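PDB 3SQR: laccase from Botrytis aclada, which probably couples the one-electron oxidation of hydroquinone-type phenols to the reduction of dioxygen to water at its copper sites, as in lignin breakdown. Local coordinates for residues R86-F91 with D177-G181; R129-L134 with D517-W522; F201-H207 with L225-N231. All blocks are in the same frame, centred on the assembly; numbering follows the deposited sequence.

Contact 1: residues R86-F91 with D177-G181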
loop_
_atom_site.group_PDB
_atom_site.type_symbol
_atom_site.label_atom_id
_atom_site.label_comp_id
_atom_site.label_asym_id
_atom_site.label_seq_id
_atom_site.Cartn_x
_atom_site.Cartn_y
_atom_site.Cartn_z
ATOM N N ARG A 86 -13.014 -5.743 19.557
ATOM C CA ARG A 86 -12.691 -6.917 18.743
ATOM C C ARG A 86 -11.261 -7.263 18.759
ATOM O O ARG A 86 -10.424 -6.470 19.208
ATOM C CB ARG A 86 -13.160 -6.686 17.281
ATOM C CG ARG A 86 -12.696 -5.382 16.662
ATOM C CD ARG A 86 -12.606 -5.531 15.120
ATOM N NE ARG A 86 -11.561 -6.457 14.737
ATOM C CZ ARG A 86 -11.124 -6.671 13.493
ATOM N NH1 ARG A 86 -11.654 -6.015 12.468
ATOM N NH2 ARG A 86 -10.166 -7.557 13.291
ATOM N N SER A 87 -10.959 -8.450 18.221
ATOM C CA SER A 87 -9.612 -8.899 18.097
ATOM C C SER A 87 -8.918 -8.031 17.032
ATOM O O SER A 87 -9.546 -7.464 16.134
ATOM C CB SER A 87 -9.538 -10.346 17.656
ATOM O OG SER A 87 -10.040 -10.513 16.310
ATOM N N ALA A 88 -7.615 -8.016 17.143
ATOM C CA ALA A 88 -6.773 -7.471 16.075
ATOM C C ALA A 88 -5.441 -8.141 16.055
ATOM O O ALA A 88 -5.001 -8.755 17.015
ATOM C CB ALA A 88 -6.623 -5.935 16.206
ATOM N N MET A 89 -4.775 -8.036 14.920
ATOM C CA MET A 89 -3.403 -8.384 14.769
ATOM C C MET A 89 -2.633 -7.117 14.525
ATOM O O MET A 89 -2.884 -6.403 13.533
ATOM C CB MET A 89 -3.206 -9.343 13.611
ATOM C CG MET A 89 -4.062 -10.534 13.758
ATOM S SD MET A 89 -3.651 -11.848 12.601
ATOM C CE MET A 89 -4.965 -13.047 12.976
ATOM N N THR A 90 -1.730 -6.834 15.457
ATOM C CA THR A 90 -1.122 -5.537 15.539
ATOM C C THR A 90 0.390 -5.613 15.617
ATOM O O THR A 90 0.962 -6.574 16.074
ATOM C CB THR A 90 -1.623 -4.763 16.768
ATOM O OG1 THR A 90 -1.132 -5.331 17.991
ATOM C CG2 THR A 90 -3.139 -4.715 16.812
ATOM N N PHE A 91 1.024 -4.489 15.302
ATOM C CA PHE A 91 2.352 -4.219 15.741
ATOM C C PHE A 91 2.212 -3.491 17.070
ATOM O O PHE A 91 1.702 -2.341 17.162
ATOM C CB PHE A 91 3.050 -3.294 14.771
ATOM C CG PHE A 91 3.217 -3.885 13.404
ATOM C CD1 PHE A 91 4.168 -4.865 13.218
ATOM C CD2 PHE A 91 2.421 -3.481 12.343
ATOM C CE1 PHE A 91 4.392 -5.414 11.975
ATOM C CE2 PHE A 91 2.632 -4.033 11.063
ATOM C CZ PHE A 91 3.599 -4.993 10.904
ATOM N N ASP A 177 -6.668 -7.035 9.692
ATOM C CA ASP A 177 -6.962 -7.111 11.112
ATOM C C ASP A 177 -6.126 -6.092 11.894
ATOM O O ASP A 177 -6.044 -6.153 13.108
ATOM C CB ASP A 177 -6.745 -8.508 11.625
ATOM C CG ASP A 177 -7.963 -9.431 11.414
ATOM O OD1 ASP A 177 -9.033 -8.957 10.933
ATOM O OD2 ASP A 177 -7.837 -10.629 11.847
ATOM N N GLY A 178 -5.512 -5.164 11.185
ATOM C CA GLY A 178 -4.820 -4.029 11.794
ATOM C C GLY A 178 -3.302 -4.053 11.719
ATOM O O GLY A 178 -2.674 -3.168 12.315
ATOM N N LEU A 179 -2.715 -5.052 11.024
ATOM C CA LEU A 179 -1.283 -5.296 11.009
ATOM C C LEU A 179 -0.548 -4.391 9.969
ATOM O O LEU A 179 -0.051 -4.833 8.922
ATOM C CB LEU A 179 -0.960 -6.772 10.840
ATOM C CG LEU A 179 0.426 -7.197 11.241
ATOM C CD1 LEU A 179 0.870 -6.699 12.661
ATOM C CD2 LEU A 179 0.490 -8.779 11.228
ATOM N N PHE A 180 -0.587 -3.113 10.264
ATOM C CA PHE A 180 0.052 -2.074 9.430
ATOM C C PHE A 180 0.424 -0.860 10.274
ATOM O O PHE A 180 -0.087 -0.696 11.363
ATOM C CB PHE A 180 -0.908 -1.634 8.299
ATOM C CG PHE A 180 -2.118 -0.901 8.778
ATOM C CD1 PHE A 180 -2.080 0.482 8.953
ATOM C CD2 PHE A 180 -3.284 -1.555 9.076
ATOM C CE1 PHE A 180 -3.183 1.203 9.428
ATOM C CE2 PHE A 180 -4.416 -0.818 9.510
ATOM C CZ PHE A 180 -4.347 0.533 9.721
ATOM N N GLY A 181 1.309 -0.033 9.771
ATOM C CA GLY A 181 1.710 1.197 10.449
ATOM C C GLY A 181 2.295 2.131 9.438
ATOM O O GLY A 181 2.483 1.750 8.253
HETATM O O HOH W 1 -10.889 -7.212 10.169
HETATM O O HOH W 2 -8.000 -10.153 14.566
HETATM O O HOH W 3 -0.586 -2.455 14.119
#
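Arg86 opens the contact by reaching from edge strand 86-91 of the first cupredoxin-like domain to Asp177, with NH2 3.0 Å from OD1 in a salt bridge. The oxygen lies close to the guanidinium plane but is met from above the carboxylate; the guanidinium and carboxylate planes are 86° apart. The bend in the arginine chain (chi3 -67°) folds NE back onto the carbonyl of its neighbour, Ser87 O, 2.7 Å away, which fixes the rotation of the group. A water bridges Ser87 OG and Asp177 OD2, weakly on the aspartate side. At Met89 the backbone takes over: N donates to Asp177 O at 2.9 Å, while Met89 CB lies 4.4 Å from Leu179 CB. Phe91 ends the strand with its ring under Leu179 CD1, a CH-pi contact 3.4 Å from the centroid and 6° off the normal. A water accepting from Phe91 N also lies within hydrogen-bonding distance of Gly178 O. Asp177 is also held by Ser209 OG and Val210 N, and Arg86 NH1 by Ala206 O. With both charged groups buried and gripped by several bonds, the pair is probably kept ionised, and its bonds reach the start of helix 210-217.

Contact 2: residues R129-L134 with D517-W522; sequences RQLGSL and DNPGSW
Leu134, just after the type II beta turn Gln130 to Ser133, packs on Trp522 of strand 520-526, so the contact ties the first and third cupredoxin-like domains of the multicopper oxidase fold. The apolar part is a CH-pi contact: Leu134 CD1 stands over the indole, 3.8 Å from the centroid of the six-membered ring and 18° off its normal. Leu134 CD2 lies against Gly520 CA at 3.7 Å. The charged part is a salt bridge whose hydrogen bond is weak, Arg129 NH2 to Asp517 OD2 at 3.1 Å. The arginine chain runs extended from CG to NE, carrying the guanidinium out to the carboxylate, with the two planes 67° apart; a water between Arg129 NE and Asp517 OD1 supplies a second link. Arg129 is also held through NH1 by Tyr59 O. Among the amide contacts, Asn518 ND2 gives a weak bond to Arg129 O at 2.8 Å and another bond to Gly469 O. Asn518 OD1 accepts from a water that itself accepts from Gly132 N. The turn is closed by Ser133 N to Gln130 O and braced by the Ser133 hydroxyl on Gln130 OE1. Trp522 lies near His468, a copper ligand, probably of the type 3 site, and its NE1 donates to Asn518 O at 2.8 Å with an N-H...O angle of 157°, the acceptor lying near the indole plane.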
loop_
_atom_site.group_PDB
_atom_site.type_symbol
_atom_site.label_atom_id
_atom_site.label_comp_id
_atom_site.label_asym_id
_atom_site.label_seq_id
_atom_site.Cartn_x
_atom_site.Cartn_y
_atom_site.Cartn_z
ATOM N N ARG A 129 12.048 0.332 -2.319
ATOM C CA ARG A 129 12.653 -0.262 -3.514
ATOM C C ARG A 129 13.405 -1.558 -3.213
ATOM O O ARG A 129 13.410 -2.449 -4.036
ATOM C CB ARG A 129 13.589 0.763 -4.090
ATOM C CG ARG A 129 14.087 0.419 -5.413
ATOM C CD ARG A 129 15.114 1.428 -5.820
ATOM N NE ARG A 129 15.532 1.250 -7.216
ATOM C CZ ARG A 129 16.429 2.049 -7.808
ATOM N NH1 ARG A 129 16.999 2.987 -7.119
ATOM N NH2 ARG A 129 16.711 1.927 -9.089
ATOM N N GLN A 130 14.050 -1.627 -2.036
ATOM C CA GLN A 130 14.866 -2.739 -1.618
ATOM C C GLN A 130 15.949 -3.093 -2.627
ATOM O O GLN A 130 16.268 -4.255 -2.794
ATOM C CB GLN A 130 13.994 -3.990 -1.378
ATOM C CG GLN A 130 12.854 -3.773 -0.340
ATOM C CD GLN A 130 13.348 -3.625 1.069
ATOM O OE1 GLN A 130 14.550 -3.698 1.344
ATOM N NE2 GLN A 130 12.418 -3.420 1.998
ATOM N N LEU A 131 16.545 -2.094 -3.207
ATOM C CA LEU A 131 17.747 -2.296 -4.064
ATOM C C LEU A 131 18.857 -2.975 -3.270
ATOM O O LEU A 131 19.340 -2.454 -2.254
ATOM C CB LEU A 131 18.166 -0.967 -4.657
ATOM C CG LEU A 131 19.354 -0.936 -5.603
ATOM C CD1 LEU A 131 19.104 -1.845 -6.729
ATOM C CD2 LEU A 131 19.580 0.538 -6.073
ATOM N N GLY A 132 19.185 -4.221 -3.666
ATOM C CA GLY A 132 20.171 -4.999 -2.939
ATOM C C GLY A 132 19.747 -5.568 -1.606
ATOM O O GLY A 132 20.577 -6.082 -0.809
ATOM N N SER A 133 18.452 -5.471 -1.302
ATOM C CA SER A 133 17.954 -6.043 -0.086
ATOM C C SER A 133 16.649 -6.814 -0.320
ATOM O O SER A 133 15.727 -6.802 0.501
ATOM C CB SER A 133 17.787 -4.966 0.981
ATOM O OG SER A 133 16.980 -3.924 0.434
ATOM N N LEU A 134 16.599 -7.520 -1.453
ATOM C CA LEU A 134 15.438 -8.257 -1.894
ATOM C C LEU A 134 14.869 -9.098 -0.775
ATOM O O LEU A 134 13.657 -9.239 -0.603
ATOM C CB LEU A 134 15.909 -9.220 -3.026
ATOM C CG LEU A 134 14.959 -10.362 -3.274
ATOM C CD1 LEU A 134 13.652 -9.897 -3.952
ATOM C CD2 LEU A 134 15.708 -11.417 -4.212
ATOM N N ASP A 517 16.536 -2.683 -13.180
ATOM C CA ASP A 517 17.509 -1.990 -12.356
ATOM C C ASP A 517 17.602 -2.564 -10.932
ATOM O O ASP A 517 18.289 -2.015 -10.065
ATOM C CB ASP A 517 17.188 -0.483 -12.323
ATOM C CG ASP A 517 15.856 -0.181 -11.652
ATOM O OD1 ASP A 517 15.290 -1.132 -11.087
ATOM O OD2 ASP A 517 15.402 0.971 -11.749
ATOM N N ASN A 518 16.931 -3.692 -10.682
ATOM C CA ASN A 518 16.834 -4.190 -9.380
ATOM C C ASN A 518 16.641 -5.683 -9.439
ATOM O O ASN A 518 15.518 -6.189 -9.411
ATOM C CB ASN A 518 15.626 -3.591 -8.657
ATOM C CG ASN A 518 15.691 -3.784 -7.162
ATOM O OD1 ASN A 518 16.623 -4.376 -6.645
ATOM N ND2 ASN A 518 14.699 -3.235 -6.448
ATOM N N PRO A 519 17.746 -6.411 -9.622
ATOM C CA PRO A 519 17.547 -7.867 -9.652
ATOM C C PRO A 519 16.837 -8.410 -8.426
ATOM O O PRO A 519 17.124 -7.997 -7.281
ATOM C CB PRO A 519 18.979 -8.385 -9.721
ATOM C CG PRO A 519 19.725 -7.312 -10.299
ATOM C CD PRO A 519 19.138 -6.005 -9.827
ATOM N N GLY A 520 15.958 -9.376 -8.626
ATOM C CA GLY A 520 15.151 -9.929 -7.535
ATOM C C GLY A 520 13.881 -10.587 -8.031
ATOM O O GLY A 520 13.670 -10.823 -9.207
ATOM N N SER A 521 13.045 -10.899 -7.082
ATOM C CA SER A 521 11.805 -11.530 -7.353
ATOM C C SER A 521 10.754 -10.613 -6.787
ATOM O O SER A 521 10.603 -10.528 -5.565
ATOM C CB SER A 521 11.775 -12.865 -6.668
ATOM O OG SER A 521 12.096 -12.730 -5.300
ATOM N N TRP A 522 10.027 -9.994 -7.697
ATOM C CA TRP A 522 9.133 -8.886 -7.374
ATOM C C TRP A 522 7.672 -9.202 -7.623
ATOM O O TRP A 522 7.254 -9.407 -8.744
ATOM C CB TRP A 522 9.582 -7.665 -8.160
ATOM C CG TRP A 522 10.993 -7.363 -7.924
ATOM C CD1 TRP A 522 12.009 -7.319 -8.848
ATOM C CD2 TRP A 522 11.601 -7.070 -6.681
ATOM N NE1 TRP A 522 13.158 -7.032 -8.277
ATOM C CE2 TRP A 522 12.977 -6.830 -6.947
ATOM C CE3 TRP A 522 11.132 -6.881 -5.390
ATOM C CZ2 TRP A 522 13.867 -6.459 -5.975
ATOM C CZ3 TRP A 522 12.043 -6.517 -4.394
ATOM C CH2 TRP A 522 13.409 -6.333 -4.695
HETATM O O HOH W 4 13.860 -0.276 -8.973
HETATM O O HOH W 5 17.081 -6.457 -4.471
HETATM O O HOH W 6 19.026 -5.180 -6.229
#

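Contact 3: residues F201-H207 with L225-N231. With NAG (2-acetamido-2-deoxy-beta-D-glucopyranose), chain C.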
loop_
_atom_site.group_PDB
_atom_site.type_symbol
_atom_site.label_atom_id
_atom_site.label_comp_id
_atom_site.label_asym_id
_atom_site.label_seq_id
_atom_site.Cartn_x
_atom_site.Cartn_y
_atom_site.Cartn_z
ATOM N N PHE A 201 -4.783 7.527 7.916
ATOM C CA PHE A 201 -5.201 6.293 7.341
ATOM C C PHE A 201 -6.680 6.277 7.035
ATOM O O PHE A 201 -7.490 6.791 7.788
ATOM C CB PHE A 201 -4.878 5.121 8.256
ATOM C CG PHE A 201 -3.404 4.848 8.373
ATOM C CD1 PHE A 201 -2.738 4.229 7.325
ATOM C CD2 PHE A 201 -2.690 5.201 9.503
ATOM C CE1 PHE A 201 -1.416 3.975 7.408
ATOM C CE2 PHE A 201 -1.349 4.913 9.609
ATOM C CZ PHE A 201 -0.718 4.286 8.569
ATOM N N LEU A 202 -7.015 5.765 5.874
ATOM C CA LEU A 202 -8.411 5.603 5.460
ATOM C C LEU A 202 -8.614 4.106 5.246
ATOM O O LEU A 202 -7.856 3.475 4.524
ATOM C CB LEU A 202 -8.677 6.416 4.204
ATOM C CG LEU A 202 -8.401 7.896 4.214
ATOM C CD1 LEU A 202 -8.430 8.433 2.768
ATOM C CD2 LEU A 202 -9.386 8.593 5.167
ATOM N N GLN A 203 -9.611 3.507 5.877
ATOM C CA GLN A 203 -9.850 2.085 5.710
ATOM C C GLN A 203 -11.291 1.736 6.021
ATOM O O GLN A 203 -12.012 2.467 6.680
ATOM C CB GLN A 203 -8.946 1.276 6.626
ATOM C CG GLN A 203 -9.198 1.580 8.088
ATOM C CD GLN A 203 -8.217 0.957 9.034
ATOM O OE1 GLN A 203 -7.511 1.637 9.739
ATOM N NE2 GLN A 203 -8.253 -0.369 9.134
ATOM N N ASP A 204 -11.676 0.592 5.494
ATOM C CA ASP A 204 -12.828 -0.155 5.975
ATOM C C ASP A 204 -12.420 -0.739 7.323
ATOM O O ASP A 204 -11.232 -0.723 7.694
ATOM C CB ASP A 204 -13.285 -1.254 4.977
ATOM C CG ASP A 204 -12.146 -2.038 4.358
ATOM O OD1 ASP A 204 -11.047 -2.134 4.967
ATOM O OD2 ASP A 204 -12.359 -2.577 3.244
ATOM N N TRP A 205 -13.387 -1.268 8.049
ATOM C CA TRP A 205 -13.064 -1.910 9.306
ATOM C C TRP A 205 -14.154 -2.859 9.691
ATOM O O TRP A 205 -15.314 -2.427 9.859
ATOM C CB TRP A 205 -12.919 -0.855 10.398
ATOM C CG TRP A 205 -12.507 -1.433 11.678
ATOM C CD1 TRP A 205 -13.230 -1.447 12.843
ATOM C CD2 TRP A 205 -11.268 -2.075 11.973
ATOM N NE1 TRP A 205 -12.523 -2.101 13.827
ATOM C CE2 TRP A 205 -11.315 -2.499 13.333
ATOM C CE3 TRP A 205 -10.130 -2.372 11.234
ATOM C CZ2 TRP A 205 -10.274 -3.167 13.927
ATOM C CZ3 TRP A 205 -9.098 -3.059 11.827
ATOM C CH2 TRP A 205 -9.170 -3.430 13.188
ATOM N N ALA A 206 -13.800 -4.141 9.792
ATOM C CA ALA A 206 -14.765 -5.153 10.159
ATOM C C ALA A 206 -14.968 -5.121 11.676
ATOM O O ALA A 206 -14.104 -4.607 12.391
ATOM C CB ALA A 206 -14.275 -6.528 9.741
ATOM N N HIS A 207 -16.092 -5.691 12.143
ATOM C CA HIS A 207 -16.274 -5.923 13.595
ATOM C C HIS A 207 -16.056 -7.331 13.975
ATOM O O HIS A 207 -16.603 -7.793 15.001
ATOM C CB HIS A 207 -17.628 -5.413 14.061
ATOM C CG HIS A 207 -17.683 -3.932 14.137
ATOM N ND1 HIS A 207 -18.851 -3.248 14.385
ATOM C CD2 HIS A 207 -16.710 -2.996 14.022
ATOM C CE1 HIS A 207 -18.596 -1.958 14.398
ATOM N NE2 HIS A 207 -17.296 -1.777 14.173
ATOM N N LEU A 225 -18.360 -4.630 5.070
ATOM C CA LEU A 225 -17.855 -4.611 6.449
ATOM C C LEU A 225 -18.642 -3.628 7.253
ATOM O O LEU A 225 -19.396 -2.766 6.741
ATOM C CB LEU A 225 -16.347 -4.293 6.464
ATOM C CG LEU A 225 -15.497 -5.274 5.668
ATOM C CD1 LEU A 225 -14.032 -4.949 5.779
ATOM C CD2 LEU A 225 -15.774 -6.735 6.050
ATOM N N GLU A 226 -18.460 -3.720 8.566
ATOM C CA GLU A 226 -19.393 -3.034 9.468
ATOM C C GLU A 226 -19.146 -1.580 9.621
ATOM O O GLU A 226 -20.046 -0.812 9.908
ATOM C CB GLU A 226 -19.322 -3.694 10.824
ATOM C CG GLU A 226 -19.974 -5.054 10.918
ATOM C CD GLU A 226 -19.211 -6.211 10.247
ATOM O OE1 GLU A 226 -17.983 -6.136 10.072
ATOM O OE2 GLU A 226 -19.856 -7.191 9.814
ATOM N N ASN A 227 -17.924 -1.124 9.398
ATOM C CA ASN A 227 -17.671 0.268 9.593
ATOM C C ASN A 227 -16.441 0.677 8.757
ATOM O O ASN A 227 -15.991 -0.101 7.912
ATOM C CB ASN A 227 -17.419 0.574 11.075
ATOM C CG ASN A 227 -17.824 1.964 11.457
ATOM O OD1 ASN A 227 -18.425 2.694 10.683
ATOM N ND2 ASN A 227 -17.471 2.357 12.730
ATOM N N THR A 228 -16.010 1.900 8.960
ATOM C CA THR A 228 -14.747 2.439 8.405
ATOM C C THR A 228 -14.007 3.112 9.555
ATOM O O THR A 228 -14.621 3.451 10.559
ATOM C CB THR A 228 -14.980 3.437 7.286
ATOM O OG1 THR A 228 -15.558 4.639 7.826
ATOM C CG2 THR A 228 -15.932 2.841 6.182
ATOM N N LEU A 229 -12.702 3.344 9.384
ATOM C CA LEU A 229 -11.902 4.131 10.349
ATOM C C LEU A 229 -11.153 5.165 9.608
ATOM O O LEU A 229 -10.693 4.942 8.474
ATOM C CB LEU A 229 -10.906 3.285 11.087
ATOM C CG LEU A 229 -11.457 2.130 11.937
ATOM C CD1 LEU A 229 -10.327 1.309 12.450
ATOM C CD2 LEU A 229 -12.267 2.629 13.069
ATOM N N MET A 230 -11.062 6.330 10.248
ATOM C CA MET A 230 -10.220 7.378 9.777
ATOM C C MET A 230 -9.167 7.603 10.823
ATOM O O MET A 230 -9.438 7.990 11.951
ATOM C CB MET A 230 -11.007 8.678 9.527
ATOM C CG MET A 230 -10.193 9.746 8.935
ATOM S SD MET A 230 -11.152 11.201 8.388
ATOM C CE MET A 230 -12.141 10.526 7.055
ATOM N N ASN A 231 -7.927 7.391 10.414
ATOM C CA ASN A 231 -6.801 7.341 11.303
ATOM C C ASN A 231 -7.084 6.550 12.543
ATOM O O ASN A 231 -6.722 6.961 13.628
ATOM C CB ASN A 231 -6.284 8.722 11.632
ATOM C CG ASN A 231 -4.782 8.728 11.716
ATOM O OD1 ASN A 231 -4.093 8.109 10.905
ATOM N ND2 ASN A 231 -4.278 9.398 12.695
HETATM C C1 NAG C . -2.862 9.467 12.913
HETATM C C2 NAG C . -2.407 10.870 13.303
HETATM C C3 NAG C . -0.896 10.842 13.419
HETATM C C4 NAG C . -0.423 9.806 14.428
HETATM C C5 NAG C . -1.155 8.443 14.208
HETATM C C6 NAG C . -1.252 7.670 15.500
HETATM C C7 NAG C . -3.168 13.004 12.450
HETATM C C8 NAG C . -3.314 13.952 11.272
HETATM N N2 NAG C . -2.639 11.806 12.245
HETATM O O3 NAG C . -0.369 12.109 13.733
HETATM O O4 NAG C . 0.997 9.609 14.292
HETATM O O5 NAG C . -2.526 8.586 13.932
HETATM O O6 NAG C . -1.560 6.304 15.217
HETATM O O7 NAG C . -3.524 13.302 13.595
#
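Trp205 and Leu229 form the tight part of this antiparallel ladder, strands 201-205 and 227-230 running 151° apart. Leu229 CD1 sits over the five-membered ring of the indole, 3.7 Å from its centroid, and Leu229 CB lies alongside Gln203 CG at 3.8 Å. Trp205 leaves the strand with chi1 at -176°, CG opposite the backbone N, bringing the indole under that methyl. The backbones pair through Gln203 with Leu229 and Trp205 with Asn227, two bonds each. On the face bearing Leu202 and Met230 the touch is lighter, CD2 to CE at 3.9 Å.

Solvent reaches the two ends at Glu226 and Asn231, yet both ends stay bonded. At one, Glu226 lays CB over the His207 imidazole, and its OE1 accepts from His207 N at 2.8 Å. At the other, Asn231 OD1 takes Phe201 N-H at 3.1 Å and Asn231 N donates to Phe201 O at 2.7 Å, gripping Phe201 through both N and O; Asn231 ND2 carries an N-linked sugar through a 1.4 Å bond to C1.

The 17-residue connection contains helix 210-217. Strand 227-230 is the sheet's edge; beyond strand 195-205 comes strand 262-269, while Phe201 meets Phe180 of strand 180-186 edge-to-face.

In the fold
From the N terminus, strand 86-91 comes first, and contact 1 closes its loop 86 residues later at 177-181, binding two sheets of the first domain. The 129-134 turn lies within that loop, but its partner 517-522 comes far downstream, so contacts 1 and 2 cross. Contact 3, in the second domain, closes a short loop of 17 residues; it falls wholly within the long span that contact 2 closes, and follows contact 1 in series. Contacts 1 and 3 touch, their centres 12 Å apart: Phe180 CZ lies 3.4 Å from Gln203 OE1, joining the first and second domains. Contact 2 stands apart, its centre 33 Å from that of contact 3, and ties first domain to third.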